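Local coordinates for DUF1818 domain-containing protein (Prochlorococcus marinus, PDB 2IT9) that is of unknown function but possibly binds DNA, at residues P8-I13 with V115-S120; M47-Q52 with W86-I91; E58-M61 with D65-L68. One frame throughout, in Å; residues are numbered along the deposited sequence. Where two conformers were deposited one is given.

Contact 1: P8-I13 with V115-S120; sequences PGWRII and VNAMRS
The C-terminal helix 110-120 packs on strand 10-15 of the N-terminal antiparallel sheet through W10 and I12 on the strand and A117 and M118 on the helix. The two short segments run almost parallel, 14° apart, with their axes 9.3 Å from each other at closest approach. On the strand, W10 and I12 both point to the helix while R11, between them, points away, the usual alternation of an extended strand.

A117 is the meeting point. Its CB approaches the six-membered ring of W10 obliquely, 3.5 Å from CZ3 and equally near CH2, so the far rim of the indole touches the methyl. The CB of W10 points to the helix, and with CG placed between the backbone N and carbonyl carbon (chi1 68°), CZ3 and CH2 of the ring reach A117 CB. The same methyl is met by I12, whose CD1 is 4.0 Å from A117 CB. I12 CD1 also lies 3.9 Å from CG of the selenomethionine M118, and these two side chains cross at about a right angle. A117 presents a single methyl to both strand residues, and the contact across it is wholly apolar. Farther along the helix, S120 OG donates to N116 O at 3.0 Å.

W106 of strand 102-106 touches both W10 and M118, and W39 of helix 36-56 touches I12. On the opposite face of the strand, R11 forms a salt bridge with E103 of the second subunit. Helix 110-120 follows the second sheet in the chain yet packs here on the first, consistent with a PC4-like fold.

Contact 2: M47-Q52 with W86-I91; sequences MELCDQ and WNLRLI
W86 and L88 of strand 85-92 face C50 and L49 of helix 36-56, and the four side chains pair off as C50 with W86 and L49 with L88. The indole of W86 presents the CZ2 corner of its six-membered ring to the sulfur, with C50 SG 3.9 Å from W86 CZ2. Measured to the ring centroid, SG is 5.0 Å away and 55° off the ring normal, an oblique sulfur-aromatic contact. With SG of C50 anti to the backbone N (chi1 -178°), the sulfur reaches W86 CZ2.

The ring is also held by other residues: NE1 of W86 is hydrogen-bonded to N112 OD1, and Y53, from the helix carrying C50, meets the indole with its plane at about 45°. V115 and L79 add further apolar contacts.

Two residues along the strand, the leucines meet by single methyls, L49 CD1 lying 4.1 Å from L88 CD1. Their side chains are inclined to one another, neither alongside nor perpendicular. L88 CB points to the helix, and its CD1 is the branch that meets L49. The backbones stay well apart, with 9.6 Å between CA of L49 and CA of L88, so the side chains span the interval.

L49 also touches A77 of strand 75-82 and L68 and L70 of strand 65-72, so one leucine meets three strands of the sheet. All four residues in this contact are buried. Helix 36-56, which follows the first sheet in the chain, here covers the second, a four-stranded antiparallel sheet spanning 65-106, with apolar side chains meeting between the layers.

Contact 3: E58-M61 with D65-L68; sequences EQLM and DITL
Apolar contact between L60 and I66 joins the loop after helix 36-56 to strand 65-72. L60 CD1 lies 4.2 Å from I66 CG2, a loose methyl-to-methyl touch. L60 has CG beside its backbone N (chi1 -62°) and an extended second torsion, which carries the branched end over to the strand. In I66, CG1 is opposite the backbone N (chi1 -171°), leaving CG2 as the methyl that meets L60.

A second, weaker approach is to the backbone: L60 CD2 stands 4.3 Å from D65 O, a loose, non-bonded approach. The CB of D65 points away from the loop, so its main chain, together with I66, receives the leucine. The CA atoms of L60 and D65 are 6.9 Å apart.

Polar interactions lie beside this pair. M61 N is hydrogen-bonded to E64 OE1 in the loop between the two segments, and T67 OG1 to N80 OD1 on the adjacent strand.

The contact lies at the surface, where the chain leaves helix 36-56 and enters the sheet. I66 pairs by backbone with G81 of strand 75-82, and its side chain also touches Y53 and V56 on helix 36-56, with L60 beside it.

Overall arrangement
The contacts follow one another through the fold, with centres 13 Å apart between contacts 1 and 2 and again between 2 and 3. Contacts 1 and 3 lie 24 Å apart between centres, with nearest atoms about 12 Å apart. Helix 110-120 bridges the first two: V115 CG2 packs 3.6 Å from W86 CH2, R119 CG lies by the selenium of M47, and R119 NH2 makes a long, weak ion pair with D51 OD1. Contact 3 joins contact 2 through L68, whose CB is 3.7 Å from L49 CD2. Helix 36-56 reaches all three: W39 touches I12, L49 touches L88, Y53 and V56 touch I66. Along the chain, contact 3 nests within contact 2, and 2 within 1.

Contact 1: P8-I13 with V115-S120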
loop_
_atom_site.group_PDB
_atom_site.type_symbol
_atom_site.label_atom_id
_atom_site.label_comp_id
_atom_site.label_asym_id
_atom_site.label_seq_id
_atom_site.Cartn_x
_atom_site.Cartn_y
_atom_site.Cartn_z
ATOM N N PRO A 8 3.393 11.635 10.951
ATOM C CA PRO A 8 2.254 10.761 11.239
ATOM C C PRO A 8 1.439 10.435 9.994
ATOM O O PRO A 8 0.907 11.339 9.335
ATOM C CB PRO A 8 1.461 11.566 12.281
ATOM C CG PRO A 8 2.535 12.373 12.984
ATOM C CD PRO A 8 3.450 12.783 11.875
ATOM N N GLY A 9 1.451 9.153 9.617
ATOM C CA GLY A 9 0.683 8.613 8.504
ATOM C C GLY A 9 1.306 8.642 7.125
ATOM O O GLY A 9 0.689 8.185 6.175
ATOM N N TRP A 10 2.560 9.097 7.007
ATOM C CA TRP A 10 3.195 9.168 5.711
ATOM C C TRP A 10 4.745 9.236 5.719
ATOM O O TRP A 10 5.390 9.663 6.667
ATOM C CB TRP A 10 2.693 10.441 4.983
ATOM C CG TRP A 10 3.179 11.707 5.649
ATOM C CD1 TRP A 10 2.637 12.347 6.710
ATOM C CD2 TRP A 10 4.336 12.439 5.292
ATOM N NE1 TRP A 10 3.375 13.445 7.034
ATOM C CE2 TRP A 10 4.453 13.512 6.203
ATOM C CE3 TRP A 10 5.291 12.297 4.289
ATOM C CZ2 TRP A 10 5.465 14.448 6.123
ATOM C CZ3 TRP A 10 6.336 13.228 4.250
ATOM C CH2 TRP A 10 6.391 14.278 5.123
ATOM N N ARG A 11 5.286 8.881 4.564
ATOM C CA ARG A 11 6.694 9.036 4.299
ATOM C C ARG A 11 6.977 9.059 2.782
ATOM O O ARG A 11 6.203 8.499 1.958
ATOM C CB ARG A 11 7.519 7.954 5.007
ATOM C CG ARG A 11 7.227 6.565 4.474
ATOM C CD ARG A 11 7.979 5.528 5.279
ATOM N NE ARG A 11 7.394 4.210 4.993
ATOM C CZ ARG A 11 8.090 3.077 4.957
ATOM N NH1 ARG A 11 9.421 3.074 5.105
ATOM N NH2 ARG A 11 7.464 1.937 4.727
ATOM N N ILE A 12 8.095 9.679 2.429
ATOM C CA ILE A 12 8.626 9.735 1.081
ATOM C C ILE A 12 10.133 9.546 1.211
ATOM O O ILE A 12 10.745 10.197 2.037
ATOM C CB ILE A 12 8.373 11.065 0.407
ATOM C CG1 ILE A 12 6.885 11.385 0.424
ATOM C CG2 ILE A 12 8.899 11.068 -0.997
ATOM C CD1 ILE A 12 6.607 12.626 -0.327
ATOM N N ILE A 13 10.711 8.649 0.413
ATOM C CA ILE A 13 12.117 8.366 0.509
ATOM C C ILE A 13 12.747 8.295 -0.871
ATOM O O ILE A 13 12.187 7.670 -1.763
ATOM C CB ILE A 13 12.453 7.003 1.250
ATOM C CG1 ILE A 13 11.692 6.863 2.565
ATOM C CG2 ILE A 13 14.050 6.862 1.400
ATOM C CD1 ILE A 13 11.841 5.567 3.262
ATOM N N VAL A 115 1.896 16.763 0.528
ATOM C CA VAL A 115 2.059 17.777 -0.518
ATOM C C VAL A 115 3.234 18.658 -0.201
ATOM O O VAL A 115 4.071 18.914 -1.067
ATOM C CB VAL A 115 0.751 18.606 -0.734
ATOM C CG1 VAL A 115 1.027 19.863 -1.526
ATOM C CG2 VAL A 115 -0.296 17.732 -1.446
ATOM N N ASN A 116 3.292 19.149 1.034
ATOM C CA ASN A 116 4.398 19.981 1.450
ATOM C C ASN A 116 5.754 19.299 1.234
ATOM O O ASN A 116 6.716 19.961 0.792
ATOM C CB ASN A 116 4.205 20.422 2.908
ATOM C CG ASN A 116 3.061 21.445 3.073
ATOM O OD1 ASN A 116 2.625 22.089 2.102
ATOM N ND2 ASN A 116 2.602 21.625 4.315
ATOM N N ALA A 117 5.827 17.994 1.539
ATOM C CA ALA A 117 7.071 17.210 1.349
ATOM C C ALA A 117 7.394 17.080 -0.130
ATOM O O ALA A 117 8.540 17.174 -0.508
ATOM C CB ALA A 117 6.950 15.815 1.980
HETATM N N MSE A 118 6.390 16.823 -0.968
HETATM C CA MSE A 118 6.596 16.706 -2.407
HETATM C C MSE A 118 7.163 17.961 -2.970
HETATM O O MSE A 118 8.092 17.901 -3.780
HETATM C CB MSE A 118 5.280 16.397 -3.131
HETATM C CG MSE A 118 4.823 15.023 -2.890
HETATM SE SE MSE A 118 3.146 14.687 -3.820
HETATM C CE MSE A 118 3.061 12.820 -3.548
ATOM N N ARG A 119 6.609 19.099 -2.562
ATOM C CA ARG A 119 7.082 20.386 -3.052
ATOM C C ARG A 119 8.524 20.737 -2.658
ATOM O O ARG A 119 9.182 21.495 -3.365
ATOM C CB ARG A 119 6.190 21.511 -2.530
ATOM C CG ARG A 119 4.792 21.564 -3.079
ATOM C CD ARG A 119 4.135 22.932 -2.748
ATOM N NE ARG A 119 2.821 23.070 -3.392
ATOM C CZ ARG A 119 1.627 23.077 -2.786
ATOM N NH1 ARG A 119 1.514 23.003 -1.457
ATOM N NH2 ARG A 119 0.516 23.208 -3.527
ATOM N N SER A 120 9.002 20.220 -1.531
ATOM C CA SER A 120 10.315 20.568 -1.023
ATOM C C SER A 120 11.368 19.469 -1.042
ATOM O O SER A 120 12.397 19.639 -0.398
ATOM C CB SER A 120 10.154 21.008 0.429
ATOM O OG SER A 120 9.713 19.915 1.214
#

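Contact 2: M47-Q52 with W86-I91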
loop_
_atom_site.group_PDB
_atom_site.type_symbol
_atom_site.label_atom_id
_atom_site.label_comp_id
_atom_site.label_asym_id
_atom_site.label_seq_id
_atom_site.Cartn_x
_atom_site.Cartn_y
_atom_site.Cartn_z
HETATM N N MSE A 47 0.027 18.137 -7.485
HETATM C CA MSE A 47 0.086 19.597 -7.399
HETATM C C MSE A 47 -1.101 20.200 -8.140
HETATM O O MSE A 47 -1.705 21.181 -7.688
HETATM C CB MSE A 47 1.364 20.183 -8.002
HETATM C CG MSE A 47 2.720 19.988 -7.272
HETATM SE SE MSE A 47 2.577 20.264 -5.346
HETATM C CE MSE A 47 2.255 18.453 -4.835
ATOM N N GLU A 48 -1.428 19.632 -9.294
ATOM C CA GLU A 48 -2.551 20.127 -10.070
ATOM C C GLU A 48 -3.861 19.973 -9.313
ATOM O O GLU A 48 -4.662 20.920 -9.280
ATOM C CB GLU A 48 -2.664 19.425 -11.423
ATOM C CG GLU A 48 -3.889 19.870 -12.136
ATOM C CD GLU A 48 -3.956 19.448 -13.557
ATOM O OE1 GLU A 48 -2.926 18.995 -14.108
ATOM O OE2 GLU A 48 -5.058 19.596 -14.124
ATOM N N LEU A 49 -4.086 18.798 -8.712
ATOM C CA LEU A 49 -5.322 18.589 -7.936
ATOM C C LEU A 49 -5.380 19.486 -6.701
ATOM O O LEU A 49 -6.393 20.170 -6.462
ATOM C CB LEU A 49 -5.468 17.133 -7.514
ATOM C CG LEU A 49 -5.864 16.140 -8.587
ATOM C CD1 LEU A 49 -5.675 14.740 -8.019
ATOM C CD2 LEU A 49 -7.297 16.340 -8.994
ATOM N N CYS A 50 -4.276 19.521 -5.959
ATOM C CA CYS A 50 -4.185 20.342 -4.751
ATOM C C CYS A 50 -4.496 21.809 -5.071
ATOM O O CYS A 50 -5.385 22.411 -4.433
ATOM C CB CYS A 50 -2.818 20.137 -4.012
ATOM S SG CYS A 50 -2.752 21.111 -2.478
ATOM N N ASP A 51 -3.879 22.382 -6.102
ATOM C CA ASP A 51 -4.123 23.771 -6.436
ATOM C C ASP A 51 -5.582 24.016 -6.797
ATOM O O ASP A 51 -6.168 25.022 -6.384
ATOM C CB ASP A 51 -3.232 24.240 -7.610
ATOM C CG ASP A 51 -1.740 24.359 -7.229
ATOM O OD1 ASP A 51 -1.359 24.219 -6.029
ATOM O OD2 ASP A 51 -0.940 24.581 -8.160
ATOM N N GLN A 52 -6.157 23.119 -7.596
ATOM C CA GLN A 52 -7.553 23.268 -7.984
ATOM C C GLN A 52 -8.498 23.194 -6.791
ATOM O O GLN A 52 -9.451 23.981 -6.697
ATOM C CB GLN A 52 -7.949 22.202 -8.949
ATOM C CG GLN A 52 -9.291 22.477 -9.510
ATOM C CD GLN A 52 -9.682 21.466 -10.502
ATOM O OE1 GLN A 52 -9.110 20.366 -10.528
ATOM N NE2 GLN A 52 -10.634 21.835 -11.385
ATOM N N TRP A 86 -9.017 17.270 2.709
ATOM C CA TRP A 86 -9.189 16.341 1.614
ATOM C C TRP A 86 -8.376 15.074 1.704
ATOM O O TRP A 86 -7.293 15.087 2.245
ATOM C CB TRP A 86 -8.859 17.023 0.290
ATOM C CG TRP A 86 -7.460 17.628 0.265
ATOM C CD1 TRP A 86 -7.062 18.792 0.867
ATOM C CD2 TRP A 86 -6.305 17.127 -0.420
ATOM N NE1 TRP A 86 -5.723 19.005 0.658
ATOM C CE2 TRP A 86 -5.243 18.022 -0.161
ATOM C CE3 TRP A 86 -6.053 15.995 -1.195
ATOM C CZ2 TRP A 86 -3.967 17.835 -0.665
ATOM C CZ3 TRP A 86 -4.781 15.808 -1.701
ATOM C CH2 TRP A 86 -3.749 16.733 -1.437
ATOM N N ASN A 87 -8.900 13.986 1.117
ATOM C CA ASN A 87 -8.173 12.721 1.059
ATOM C C ASN A 87 -7.814 12.463 -0.400
ATOM O O ASN A 87 -8.302 13.142 -1.332
ATOM C CB ASN A 87 -8.949 11.547 1.681
ATOM C CG ASN A 87 -10.269 11.292 1.005
ATOM O OD1 ASN A 87 -10.380 11.362 -0.205
ATOM N ND2 ASN A 87 -11.278 10.991 1.798
ATOM N N LEU A 88 -6.943 11.479 -0.613
ATOM C CA LEU A 88 -6.429 11.199 -1.938
ATOM C C LEU A 88 -6.245 9.717 -2.177
ATOM O O LEU A 88 -5.553 9.040 -1.398
ATOM C CB LEU A 88 -5.076 11.901 -2.144
ATOM C CG LEU A 88 -4.438 11.764 -3.548
ATOM C CD1 LEU A 88 -5.243 12.516 -4.556
ATOM C CD2 LEU A 88 -3.030 12.273 -3.498
ATOM N N ARG A 89 -6.889 9.234 -3.242
ATOM C CA ARG A 89 -6.777 7.852 -3.685
ATOM C C ARG A 89 -5.987 7.873 -4.983
ATOM O O ARG A 89 -6.273 8.680 -5.864
ATOM C CB ARG A 89 -8.142 7.242 -3.906
ATOM C CG ARG A 89 -8.061 5.792 -4.271
ATOM C CD ARG A 89 -9.429 5.178 -4.465
ATOM N NE ARG A 89 -9.302 3.783 -4.893
ATOM C CZ ARG A 89 -10.208 3.144 -5.626
ATOM N NH1 ARG A 89 -11.308 3.760 -6.052
ATOM N NH2 ARG A 89 -10.004 1.878 -5.965
ATOM N N LEU A 90 -4.968 7.024 -5.068
ATOM C CA LEU A 90 -4.105 6.956 -6.236
ATOM C C LEU A 90 -4.151 5.536 -6.823
ATOM O O LEU A 90 -4.043 4.558 -6.080
ATOM C CB LEU A 90 -2.676 7.252 -5.892
ATOM C CG LEU A 90 -2.432 8.687 -5.430
ATOM C CD1 LEU A 90 -1.017 8.765 -4.943
ATOM C CD2 LEU A 90 -2.643 9.650 -6.581
ATOM N N ILE A 91 -4.345 5.465 -8.124
ATOM C CA ILE A 91 -4.300 4.202 -8.861
ATOM C C ILE A 91 -3.158 4.283 -9.859
ATOM O O ILE A 91 -3.196 5.111 -10.795
ATOM C CB ILE A 91 -5.603 3.935 -9.606
ATOM C CG1 ILE A 91 -6.818 4.172 -8.710
ATOM C CG2 ILE A 91 -5.588 2.551 -10.269
ATOM C CD1 ILE A 91 -6.874 3.366 -7.527
#

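Contact 3: E58-M61 with D65-L68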
loop_
_atom_site.group_PDB
_atom_site.type_symbol
_atom_site.label_atom_id
_atom_site.label_comp_id
_atom_site.label_asym_id
_atom_site.label_seq_id
_atom_site.Cartn_x
_atom_site.Cartn_y
_atom_site.Cartn_z
ATOM N N GLU A 58 -12.893 27.804 -1.418
ATOM C CA GLU A 58 -13.360 29.077 -0.894
ATOM C C GLU A 58 -14.838 29.312 -1.245
ATOM O O GLU A 58 -15.458 30.252 -0.736
ATOM C CB GLU A 58 -12.484 30.232 -1.406
ATOM C CG GLU A 58 -10.959 29.958 -1.415
ATOM C CD GLU A 58 -10.397 29.417 -0.098
ATOM O OE1 GLU A 58 -10.745 29.936 0.982
ATOM O OE2 GLU A 58 -9.570 28.484 -0.151
ATOM N N GLN A 59 -15.375 28.486 -2.149
ATOM C CA GLN A 59 -16.784 28.526 -2.494
ATOM C C GLN A 59 -17.554 27.403 -1.770
ATOM O O GLN A 59 -18.793 27.378 -1.809
ATOM C CB GLN A 59 -16.976 28.440 -4.011
ATOM N N LEU A 60 -16.836 26.502 -1.105
ATOM C CA LEU A 60 -17.446 25.415 -0.361
ATOM C C LEU A 60 -17.940 25.900 0.999
ATOM O O LEU A 60 -17.144 26.276 1.855
ATOM C CB LEU A 60 -16.468 24.282 -0.145
ATOM C CG LEU A 60 -15.912 23.573 -1.389
ATOM C CD1 LEU A 60 -14.965 22.523 -0.945
ATOM C CD2 LEU A 60 -17.012 22.961 -2.225
HETATM N N MSE A 61 -19.249 25.819 1.199
HETATM C CA MSE A 61 -19.848 26.264 2.441
HETATM C C MSE A 61 -20.400 25.060 3.204
HETATM O O MSE A 61 -20.794 24.066 2.622
HETATM C CB MSE A 61 -20.929 27.303 2.134
HETATM C CG MSE A 61 -20.546 28.197 0.947
HETATM SE SE MSE A 61 -21.415 29.915 0.827
HETATM C CE MSE A 61 -20.404 30.770 1.923
ATOM N N ASP A 65 -19.184 19.259 -0.480
ATOM C CA ASP A 65 -18.005 18.554 -0.862
ATOM C C ASP A 65 -17.719 18.636 -2.339
ATOM O O ASP A 65 -18.550 19.100 -3.126
ATOM C CB ASP A 65 -17.965 17.130 -0.290
ATOM C CG ASP A 65 -19.121 16.303 -0.688
ATOM O OD1 ASP A 65 -19.322 16.120 -1.897
ATOM O OD2 ASP A 65 -19.793 15.787 0.238
ATOM N N ILE A 66 -16.510 18.202 -2.666
ATOM C CA ILE A 66 -16.028 18.163 -4.030
ATOM C C ILE A 66 -15.253 16.900 -4.231
ATOM O O ILE A 66 -14.590 16.376 -3.301
ATOM C CB ILE A 66 -15.116 19.392 -4.360
ATOM C CG1 ILE A 66 -14.786 19.464 -5.858
ATOM C CG2 ILE A 66 -13.836 19.377 -3.546
ATOM C CD1 ILE A 66 -15.977 19.714 -6.731
ATOM N N THR A 67 -15.364 16.395 -5.439
ATOM C CA THR A 67 -14.580 15.251 -5.907
ATOM C C THR A 67 -13.892 15.723 -7.213
ATOM O O THR A 67 -14.551 16.293 -8.116
ATOM C CB THR A 67 -15.484 14.015 -6.220
ATOM O OG1 THR A 67 -16.252 13.676 -5.061
ATOM C CG2 THR A 67 -14.628 12.791 -6.673
ATOM N N LEU A 68 -12.581 15.493 -7.300
ATOM C CA LEU A 68 -11.810 15.897 -8.476
ATOM C C LEU A 68 -11.024 14.685 -8.886
ATOM O O LEU A 68 -10.297 14.134 -8.071
ATOM C CB LEU A 68 -10.814 17.020 -8.110
ATOM C CG LEU A 68 -11.375 18.340 -7.567
ATOM C CD1 LEU A 68 -10.241 19.239 -7.138
ATOM C CD2 LEU A 68 -12.223 18.995 -8.650
#